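Local coordinates for protein leucine aminopeptidase 2 (Saccharomyces cerevisiae, PDB 2XQ0) that cleaves amino-terminal residues preferentially from di- and tripeptides as a zinc aminopeptidase, and has a low epoxide hydrolase activity towards leukotriene A4 in vitro, at residues 47-52 with 113-118; 92-97 with 375-380; 510-515 with 557-562. All coordinates share one frame; numbering follows the deposited sequence.

Contact 1. Residues 47-52 with 113-118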
loop_
_atom_site.group_PDB
_atom_site.type_symbol
_atom_site.label_atom_id
_atom_site.label_comp_id
_atom_site.label_asym_id
_atom_site.label_seq_id
_atom_site.Cartn_x
_atom_site.Cartn_y
_atom_site.Cartn_z
ATOM N N SER A 47 -1.004 11.965 23.194
ATOM C CA SER A 47 -0.662 13.318 23.604
ATOM C C SER A 47 0.810 13.313 23.947
ATOM O O SER A 47 1.410 12.261 24.102
ATOM C CB SER A 47 -1.487 13.746 24.832
ATOM O OG SER A 47 -1.273 12.845 25.921
ATOM N N GLY A 48 1.396 14.490 24.075
ATOM C CA GLY A 48 2.784 14.576 24.468
ATOM C C GLY A 48 3.415 15.688 23.690
ATOM O O GLY A 48 2.798 16.734 23.464
ATOM N N SER A 49 4.647 15.478 23.259
ATOM C CA SER A 49 5.328 16.551 22.577
ATOM C C SER A 49 6.274 16.009 21.521
ATOM O O SER A 49 6.735 14.879 21.610
ATOM C CB SER A 49 6.085 17.407 23.584
ATOM O OG SER A 49 7.271 16.759 23.994
ATOM N N VAL A 50 6.533 16.825 20.507
ATOM C CA VAL A 50 7.515 16.509 19.495
ATOM C C VAL A 50 8.609 17.549 19.570
ATOM O O VAL A 50 8.343 18.751 19.726
ATOM C CB VAL A 50 6.921 16.439 18.060
ATOM C CG1 VAL A 50 6.135 17.707 17.694
ATOM C CG2 VAL A 50 8.035 16.190 17.030
ATOM N N THR A 51 9.848 17.089 19.503
ATOM C CA THR A 51 10.982 18.002 19.529
ATOM C C THR A 51 11.786 17.833 18.245
ATOM O O THR A 51 12.186 16.728 17.904
ATOM C CB THR A 51 11.903 17.723 20.738
ATOM O OG1 THR A 51 11.135 17.722 21.944
ATOM C CG2 THR A 51 12.993 18.777 20.836
ATOM N N PHE A 52 11.998 18.931 17.536
ATOM C CA PHE A 52 12.820 18.956 16.332
ATOM C C PHE A 52 14.116 19.702 16.610
ATOM O O PHE A 52 14.112 20.784 17.227
ATOM C CB PHE A 52 12.114 19.707 15.207
ATOM C CG PHE A 52 10.797 19.111 14.800
ATOM C CD1 PHE A 52 10.749 18.003 13.971
ATOM C CD2 PHE A 52 9.605 19.680 15.219
ATOM C CE1 PHE A 52 9.541 17.475 13.575
ATOM C CE2 PHE A 52 8.395 19.145 14.838
ATOM C CZ PHE A 52 8.364 18.039 14.016
ATOM N N THR A 113 16.322 24.363 18.723
ATOM C CA THR A 113 15.447 23.274 19.108
ATOM C C THR A 113 14.021 23.788 19.205
ATOM O O THR A 113 13.771 24.864 19.778
ATOM C CB THR A 113 15.877 22.689 20.454
ATOM O OG1 THR A 113 17.191 22.132 20.325
ATOM C CG2 THR A 113 14.918 21.600 20.901
ATOM N N LEU A 114 13.095 23.024 18.625
ATOM C CA LEU A 114 11.673 23.368 18.610
ATOM C C LEU A 114 10.850 22.286 19.301
ATOM O O LEU A 114 10.863 21.128 18.878
ATOM C CB LEU A 114 11.196 23.538 17.173
ATOM C CG LEU A 114 9.679 23.601 16.997
ATOM C CD1 LEU A 114 9.104 24.793 17.742
ATOM C CD2 LEU A 114 9.312 23.653 15.532
ATOM N N ASN A 115 10.151 22.656 20.373
ATOM C CA ASN A 115 9.286 21.717 21.075
ATOM C C ASN A 115 7.823 22.148 21.004
ATOM O O ASN A 115 7.477 23.293 21.302
ATOM C CB ASN A 115 9.717 21.551 22.536
ATOM C CG ASN A 115 8.872 20.525 23.286
ATOM O OD1 ASN A 115 7.881 20.868 23.929
ATOM N ND2 ASN A 115 9.263 19.269 23.206
ATOM N N ILE A 116 6.960 21.227 20.601
ATOM C CA ILE A 116 5.528 21.501 20.543
ATOM C C ILE A 116 4.761 20.452 21.335
ATOM O O ILE A 116 4.846 19.257 21.039
ATOM C CB ILE A 116 5.025 21.447 19.104
ATOM C CG1 ILE A 116 5.885 22.341 18.199
ATOM C CG2 ILE A 116 3.542 21.807 19.041
ATOM C CD1 ILE A 116 5.767 22.006 16.738
ATOM N N GLN A 117 3.998 20.897 22.323
ATOM C CA GLN A 117 3.119 20.005 23.063
ATOM C C GLN A 117 1.770 19.989 22.394
ATOM O O GLN A 117 1.243 21.032 22.013
ATOM C CB GLN A 117 2.944 20.467 24.507
ATOM C CG GLN A 117 4.186 20.357 25.351
ATOM C CD GLN A 117 4.010 21.037 26.684
ATOM O OE1 GLN A 117 3.053 20.759 27.410
ATOM N NE2 GLN A 117 4.918 21.948 27.009
ATOM N N PHE A 118 1.195 18.804 22.273
ATOM C CA PHE A 118 -0.054 18.678 21.557
ATOM C C PHE A 118 -0.767 17.421 22.009
ATOM O O PHE A 118 -0.185 16.584 22.712
ATOM C CB PHE A 118 0.234 18.583 20.050
ATOM C CG PHE A 118 0.919 17.311 19.659
ATOM C CD1 PHE A 118 2.293 17.176 19.796
ATOM C CD2 PHE A 118 0.191 16.240 19.184
ATOM C CE1 PHE A 118 2.920 15.996 19.450
ATOM C CE2 PHE A 118 0.808 15.071 18.850
ATOM C CZ PHE A 118 2.178 14.942 18.990
#
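Asn115 crosses obliquely against Thr51 and drives its carboxamide nitrogen between two hydroxyls of the neighbouring strand. Asn115 ND2 donates to Thr51 OG1 at 2.7 Å, a partner lying within the plane of the amide. It also reaches Ser49 OG at 3.3 Å in a weaker bond. CG of Asn115 is anti to the backbone N (chi1 -177°). Thr51 and Asn115 form a non-hydrogen-bonded pair of the backbone, and their side chains supply the bond. Beside this polar group the methyls of Thr51 and Thr113 are pressed together, CG2 to CG2 at only 3.4 Å, while Thr113 OG1 bonds to Gln53.

The other face of the sheet is apolar. Phe52 and Leu114 run alongside each other in the same direction, their CD2 atoms 4.0 Å apart, and CE2 of Phe52 meets Ile116 CD1 at the ring edge. In Phe118, CG sits between its own backbone N and carbonyl carbon (chi1 68°). The ring turns its edge to Val50 N, and CE1 comes 4.0 Å from Val50 CG1. The hydrogen-bonded partner of Phe118 is Gly48; at its phi of 142° a side-chain carbon would run into the preceding carbonyl O. Pro156 covers Val50, Ile116 and Phe118.

Six backbone hydrogen bonds join the antiparallel strands, among them Val50 N to Ile116 O at 3.0 Å. Both strands belong to the large sheet of the M1 N-terminal domain. The chemistry is therefore two-sided: the amide of Asn115 bridges two hydroxyls on the partly exposed face, while aromatic and aliphatic groups bury the opposite one.

Contact 2. Residues 92-97 with 375-380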
loop_
_atom_site.group_PDB
_atom_site.type_symbol
_atom_site.label_atom_id
_atom_site.label_comp_id
_atom_site.label_asym_id
_atom_site.label_seq_id
_atom_site.Cartn_x
_atom_site.Cartn_y
_atom_site.Cartn_z
ATOM N N GLN A 92 -6.983 28.833 10.120
ATOM C CA GLN A 92 -8.182 28.042 9.895
ATOM C C GLN A 92 -7.911 26.961 8.859
ATOM O O GLN A 92 -7.094 27.123 7.958
ATOM C CB GLN A 92 -9.377 28.909 9.486
ATOM C CG GLN A 92 -10.162 29.427 10.700
ATOM C CD GLN A 92 -11.136 30.522 10.359
ATOM O OE1 GLN A 92 -11.529 31.312 11.225
ATOM N NE2 GLN A 92 -11.536 30.587 9.095
ATOM N N ARG A 93 -8.609 25.851 9.010
ATOM C CA ARG A 93 -8.426 24.714 8.147
ATOM C C ARG A 93 -8.688 25.095 6.688
ATOM O O ARG A 93 -9.615 25.836 6.392
ATOM C CB ARG A 93 -9.385 23.630 8.606
ATOM C CG ARG A 93 -9.103 22.317 8.035
ATOM C CD ARG A 93 -10.018 21.257 8.606
ATOM N NE ARG A 93 -9.865 20.094 7.750
ATOM C CZ ARG A 93 -8.819 19.284 7.806
ATOM N NH1 ARG A 93 -7.876 19.484 8.722
ATOM N NH2 ARG A 93 -8.734 18.261 6.974
ATOM N N LYS A 94 -7.847 24.612 5.783
ATOM C CA LYS A 94 -8.150 24.702 4.357
ATOM C C LYS A 94 -8.092 23.304 3.761
ATOM O O LYS A 94 -7.102 22.599 3.935
ATOM C CB LYS A 94 -7.155 25.608 3.637
ATOM C CG LYS A 94 -5.706 25.176 3.781
ATOM C CD LYS A 94 -4.875 25.584 2.563
ATOM C CE LYS A 94 -5.231 24.741 1.337
ATOM N NZ LYS A 94 -4.387 25.068 0.153
ATOM N N GLU A 95 -9.149 22.893 3.068
ATOM C CA GLU A 95 -9.173 21.546 2.539
ATOM C C GLU A 95 -8.402 21.498 1.229
ATOM O O GLU A 95 -8.334 22.494 0.514
ATOM C CB GLU A 95 -10.608 21.067 2.356
ATOM C CG GLU A 95 -11.458 21.249 3.604
ATOM C CD GLU A 95 -11.090 20.290 4.718
ATOM O OE1 GLU A 95 -10.330 19.334 4.459
ATOM O OE2 GLU A 95 -11.578 20.484 5.853
ATOM N N PRO A 96 -7.805 20.339 0.924
ATOM C CA PRO A 96 -7.811 19.187 1.817
ATOM C C PRO A 96 -6.530 19.129 2.635
ATOM O O PRO A 96 -6.269 18.093 3.224
ATOM C CB PRO A 96 -7.831 18.013 0.840
ATOM C CG PRO A 96 -7.033 18.505 -0.312
ATOM C CD PRO A 96 -7.245 19.998 -0.398
ATOM N N LEU A 97 -5.753 20.209 2.691
ATOM C CA LEU A 97 -4.411 20.104 3.283
ATOM C C LEU A 97 -4.306 20.323 4.800
ATOM O O LEU A 97 -3.273 20.000 5.395
ATOM C CB LEU A 97 -3.416 21.013 2.555
ATOM C CG LEU A 97 -3.205 20.710 1.065
ATOM C CD1 LEU A 97 -2.168 21.632 0.495
ATOM C CD2 LEU A 97 -2.812 19.219 0.844
ATOM N N LEU A 375 -0.714 17.544 -9.009
ATOM C CA LEU A 375 -1.606 17.875 -7.926
ATOM C C LEU A 375 -1.386 19.352 -7.648
ATOM O O LEU A 375 -0.283 19.869 -7.788
ATOM C CB LEU A 375 -1.265 17.063 -6.674
ATOM C CG LEU A 375 -1.353 15.534 -6.698
ATOM C CD1 LEU A 375 -1.008 14.974 -5.329
ATOM C CD2 LEU A 375 -2.732 15.055 -7.117
ATOM N N ASN A 376 -2.425 20.054 -7.267
ATOM C CA ASN A 376 -2.190 21.430 -6.870
ATOM C C ASN A 376 -2.208 21.417 -5.358
ATOM O O ASN A 376 -2.056 20.358 -4.758
ATOM C CB ASN A 376 -3.264 22.346 -7.439
ATOM C CG ASN A 376 -3.520 22.105 -8.920
ATOM O OD1 ASN A 376 -4.642 21.770 -9.324
ATOM N ND2 ASN A 376 -2.480 22.268 -9.739
ATOM N N ASP A 377 -2.385 22.575 -4.734
ATOM C CA ASP A 377 -2.621 22.602 -3.300
ATOM C C ASP A 377 -4.105 22.410 -3.015
ATOM O O ASP A 377 -4.525 22.440 -1.864
ATOM C CB ASP A 377 -2.130 23.911 -2.680
ATOM C CG ASP A 377 -2.779 25.119 -3.298
ATOM O OD1 ASP A 377 -3.686 24.925 -4.131
ATOM O OD2 ASP A 377 -2.378 26.258 -2.960
ATOM N N ASN A 378 -4.897 22.223 -4.069
ATOM C CA ASN A 378 -6.330 22.006 -3.914
ATOM C C ASN A 378 -6.716 20.541 -4.145
ATOM O O ASN A 378 -7.888 20.176 -4.090
ATOM C CB ASN A 378 -7.108 22.891 -4.888
ATOM C CG ASN A 378 -6.814 22.549 -6.343
ATOM O OD1 ASN A 378 -5.818 21.881 -6.648
ATOM N ND2 ASN A 378 -7.680 23.001 -7.247
ATOM N N THR A 379 -5.730 19.705 -4.435
ATOM C CA THR A 379 -6.014 18.314 -4.749
ATOM C C THR A 379 -5.633 17.417 -3.592
ATOM O O THR A 379 -4.536 17.529 -3.034
ATOM C CB THR A 379 -5.228 17.833 -5.972
ATOM O OG1 THR A 379 -5.423 18.736 -7.064
ATOM C CG2 THR A 379 -5.702 16.445 -6.375
ATOM N N ASP A 380 -6.546 16.526 -3.232
ATOM C CA ASP A 380 -6.246 15.500 -2.251
ATOM C C ASP A 380 -5.343 14.490 -2.931
ATOM O O ASP A 380 -5.708 13.939 -3.971
ATOM C CB ASP A 380 -7.543 14.833 -1.788
ATOM C CG ASP A 380 -7.330 13.852 -0.651
ATOM O OD1 ASP A 380 -6.188 13.381 -0.454
ATOM O OD2 ASP A 380 -8.319 13.536 0.045
HETATM O O HOH W 1 -1.254 26.013 -0.098
#
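Lys94 meets Asp377, and Pro96 lies along the backbone of residues 377-380 as far as Asp380 CB, in a loop-to-loop contact between the N-terminal and catalytic domains of an M1 aminopeptidase. Neither segment forms a regular helix or strand. The chain reaches Pro96 through a cis peptide bond, and the proline's CB points toward the facing loop.

The polar link is loose. Lys94 NZ gives a weak hydrogen bond of 3.3 Å to the carbonyl Asp377 O, and stands 3.9 Å from Asp377 OD2, a long salt bridge. One water spans the same gap: it donates to Asp377 OD2 at 3.1 Å and accepts a weak bond from Lys94 NZ. The ammonium group thus has three modest partners: the carbonyl and a carboxylate oxygen of Asp377, and the water bound to that carboxylate oxygen. The lysine crosses the aspartate side chain at about a right angle.

Further polar groups are satisfied within the loops and by neighbours. Arg93 NE makes a short hydrogen bond, part of a salt bridge, to Glu95 OE2 at 2.6 Å, in the guanidinium plane but from above the carboxylate plane. Arg93 NH1 bonds to Ser72 OG, and the guanidinium makes a cation-pi contact with Tyr73. In the facing loop the N-H of Asn376 runs almost straight (176°) to Thr379 OG1, 3.3 Å from Asn376 N, and Arg367 NH1 also bonds that hydroxyl. Asp380 OD1 is held by the backbone N of Asp382; the Asp380 side chain is about 9 Å from the bound inhibitor bestatin. Leu97 O is taken up by Arg152.

Carbon atoms laid against the facing backbone complete the interface. Leu97 CD1 rests 3.4 Å from Asp377 O, and the CG corner of the Pro96 ring sits 3.6 Å from Asp380 N.

Contact 3. Residues 510-515 with 557-562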
loop_
_atom_site.group_PDB
_atom_site.type_symbol
_atom_site.label_atom_id
_atom_site.label_comp_id
_atom_site.label_asym_id
_atom_site.label_seq_id
_atom_site.Cartn_x
_atom_site.Cartn_y
_atom_site.Cartn_z
ATOM N N GLN A 510 -3.836 -18.654 -9.466
ATOM C CA GLN A 510 -4.460 -19.225 -10.638
ATOM C C GLN A 510 -5.952 -19.409 -10.398
ATOM O O GLN A 510 -6.761 -19.133 -11.297
ATOM C CB GLN A 510 -3.771 -20.537 -11.031
ATOM C CG GLN A 510 -2.394 -20.319 -11.640
ATOM C CD GLN A 510 -1.654 -21.608 -11.868
ATOM O OE1 GLN A 510 -1.580 -22.449 -10.980
ATOM N NE2 GLN A 510 -1.118 -21.780 -13.065
ATOM N N LEU A 511 -6.317 -19.856 -9.194
ATOM C CA LEU A 511 -7.728 -19.936 -8.810
ATOM C C LEU A 511 -8.400 -18.569 -8.876
ATOM O O LEU A 511 -9.508 -18.431 -9.402
ATOM C CB LEU A 511 -7.888 -20.525 -7.400
ATOM C CG LEU A 511 -7.597 -22.021 -7.255
ATOM C CD1 LEU A 511 -7.569 -22.437 -5.790
ATOM C CD2 LEU A 511 -8.620 -22.846 -8.025
ATOM N N VAL A 512 -7.733 -17.553 -8.331
ATOM C CA VAL A 512 -8.243 -16.197 -8.400
ATOM C C VAL A 512 -8.456 -15.745 -9.848
ATOM O O VAL A 512 -9.536 -15.246 -10.199
ATOM C CB VAL A 512 -7.331 -15.230 -7.627
ATOM C CG1 VAL A 512 -7.693 -13.797 -7.927
ATOM C CG2 VAL A 512 -7.443 -15.515 -6.123
ATOM N N LEU A 513 -7.439 -15.930 -10.688
ATOM C CA LEU A 513 -7.554 -15.608 -12.109
ATOM C C LEU A 513 -8.663 -16.416 -12.783
ATOM O O LEU A 513 -9.439 -15.882 -13.576
ATOM C CB LEU A 513 -6.229 -15.834 -12.846
ATOM C CG LEU A 513 -6.276 -15.529 -14.361
ATOM C CD1 LEU A 513 -6.568 -14.061 -14.640
ATOM C CD2 LEU A 513 -4.992 -15.923 -15.025
ATOM N N PHE A 514 -8.736 -17.710 -12.484
ATOM C CA PHE A 514 -9.827 -18.547 -13.009
ATOM C C PHE A 514 -11.221 -17.994 -12.697
ATOM O O PHE A 514 -12.026 -17.778 -13.610
ATOM C CB PHE A 514 -9.696 -19.979 -12.489
ATOM C CG PHE A 514 -10.845 -20.869 -12.873
ATOM C CD1 PHE A 514 -11.103 -21.159 -14.207
ATOM C CD2 PHE A 514 -11.660 -21.430 -11.901
ATOM C CE1 PHE A 514 -12.153 -21.983 -14.567
ATOM C CE2 PHE A 514 -12.717 -22.255 -12.252
ATOM C CZ PHE A 514 -12.964 -22.533 -13.590
ATOM N N LEU A 515 -11.503 -17.778 -11.410
ATOM C CA LEU A 515 -12.802 -17.263 -10.953
ATOM C C LEU A 515 -13.067 -15.881 -11.524
ATOM O O LEU A 515 -14.204 -15.540 -11.844
ATOM C CB LEU A 515 -12.876 -17.210 -9.422
ATOM C CG LEU A 515 -12.872 -18.559 -8.687
ATOM C CD1 LEU A 515 -12.526 -18.383 -7.221
ATOM C CD2 LEU A 515 -14.207 -19.269 -8.852
ATOM N N ALA A 557 -8.424 -15.824 1.765
ATOM C CA ALA A 557 -9.417 -14.764 1.618
ATOM C C ALA A 557 -9.529 -14.262 0.189
ATOM O O ALA A 557 -10.569 -13.741 -0.213
ATOM C CB ALA A 557 -9.092 -13.600 2.553
ATOM N N GLU A 558 -8.444 -14.388 -0.567
ATOM C CA GLU A 558 -8.434 -13.950 -1.963
ATOM C C GLU A 558 -9.311 -14.838 -2.831
ATOM O O GLU A 558 -10.029 -14.352 -3.704
ATOM C CB GLU A 558 -7.012 -13.975 -2.536
ATOM C CG GLU A 558 -6.081 -12.939 -1.965
ATOM C CD GLU A 558 -6.169 -11.629 -2.706
ATOM O OE1 GLU A 558 -6.957 -11.552 -3.674
ATOM O OE2 GLU A 558 -5.446 -10.683 -2.331
ATOM N N VAL A 559 -9.210 -16.149 -2.617
ATOM C CA VAL A 559 -10.011 -17.106 -3.362
ATOM C C VAL A 559 -11.444 -17.100 -2.842
ATOM O O VAL A 559 -12.399 -17.134 -3.615
ATOM C CB VAL A 559 -9.474 -18.536 -3.226
ATOM C CG1 VAL A 559 -10.493 -19.518 -3.808
ATOM C CG2 VAL A 559 -8.100 -18.680 -3.913
ATOM N N VAL A 560 -11.584 -17.076 -1.523
ATOM C CA VAL A 560 -12.900 -17.019 -0.908
ATOM C C VAL A 560 -13.692 -15.832 -1.452
ATOM O O VAL A 560 -14.879 -15.961 -1.745
ATOM C CB VAL A 560 -12.802 -16.945 0.628
ATOM C CG1 VAL A 560 -14.123 -16.491 1.226
ATOM C CG2 VAL A 560 -12.371 -18.298 1.194
ATOM N N PHE A 561 -13.029 -14.690 -1.617
ATOM C CA PHE A 561 -13.706 -13.504 -2.128
ATOM C C PHE A 561 -14.213 -13.735 -3.531
ATOM O O PHE A 561 -15.356 -13.413 -3.835
ATOM C CB PHE A 561 -12.798 -12.279 -2.134
ATOM C CG PHE A 561 -13.395 -11.105 -2.861
ATOM C CD1 PHE A 561 -14.220 -10.212 -2.197
ATOM C CD2 PHE A 561 -13.163 -10.916 -4.214
ATOM C CE1 PHE A 561 -14.790 -9.140 -2.863
ATOM C CE2 PHE A 561 -13.726 -9.847 -4.888
ATOM C CZ PHE A 561 -14.545 -8.954 -4.208
ATOM N N LYS A 562 -13.349 -14.278 -4.391
ATOM C CA LYS A 562 -13.717 -14.597 -5.763
ATOM C C LYS A 562 -14.868 -15.592 -5.809
ATOM O O LYS A 562 -15.793 -15.444 -6.603
ATOM C CB LYS A 562 -12.517 -15.161 -6.512
ATOM C CG LYS A 562 -11.419 -14.147 -6.734
ATOM C CD LYS A 562 -11.917 -13.024 -7.613
ATOM C CE LYS A 562 -10.838 -11.985 -7.814
ATOM N NZ LYS A 562 -11.333 -10.825 -8.576
#
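Lys562 bends at its second torsion (chi2 -63°), which sets CD. Its aliphatic arm crosses Val512 at about a right angle. Val512 has CG1 anti to its backbone N (chi1 168°), and this branch meets Lys562 CE at 3.6 Å. The other branch, CG2, packs against Glu558 and Val559, 3.7 Å from Glu558 O and 3.9 Å from Val559 CG2.

Leu515 completes the strip. Its CD1 lies only 3.3 Å from Lys562 CB, tighter than ordinary van der Waals contact, and 4.1 Å from Val559 CG1. Leu511 adds its CB, 4.0 Å from Val559 CG2. The axes of segments 510-515 and 557-562 run nearly parallel, 9.0 Å apart at an angle of 15°, within the helical C-terminal domain of the leukotriene A4 hydrolase family. On the far side of helix 508-519, helix 469-484 touches Gln510, Leu513 and Phe514. Helix 589-600 packs on Ala557, Glu558 and Phe561.

Past Val512, Lys562 NZ reaches a weak, long ion pair with Glu516 on the same helix as Val512, whereas Glu558 OE2 makes a salt bridge with Lys590. The Glu558 side chain is about 8 Å from the bound bestatin. Between the two segments the contact is therefore apolar, side-chain carbons meeting carbons and carbonyl oxygens, with the weak ion pair at its rim.

In the fold
From the N terminus, after strand 28-40, the chain runs through strand 45-56 of the large N-terminal sheet. Before contact 1 closes on the adjacent strand 111-120, the chain has already left 92-97, the first half of contact 2, in the loop between strands 84-90 and 101-104. The two contacts therefore cross, though their nearest atoms are about 14 Å apart. Contact 2 closes much later, at 375-380, tying the N-terminal domain to the catalytic domain. Contact 3 follows in series: it closes a shorter loop within the C-terminal helical domain, on the opposite side of the chain's centre, with its centre about 39 Å from that of contact 2.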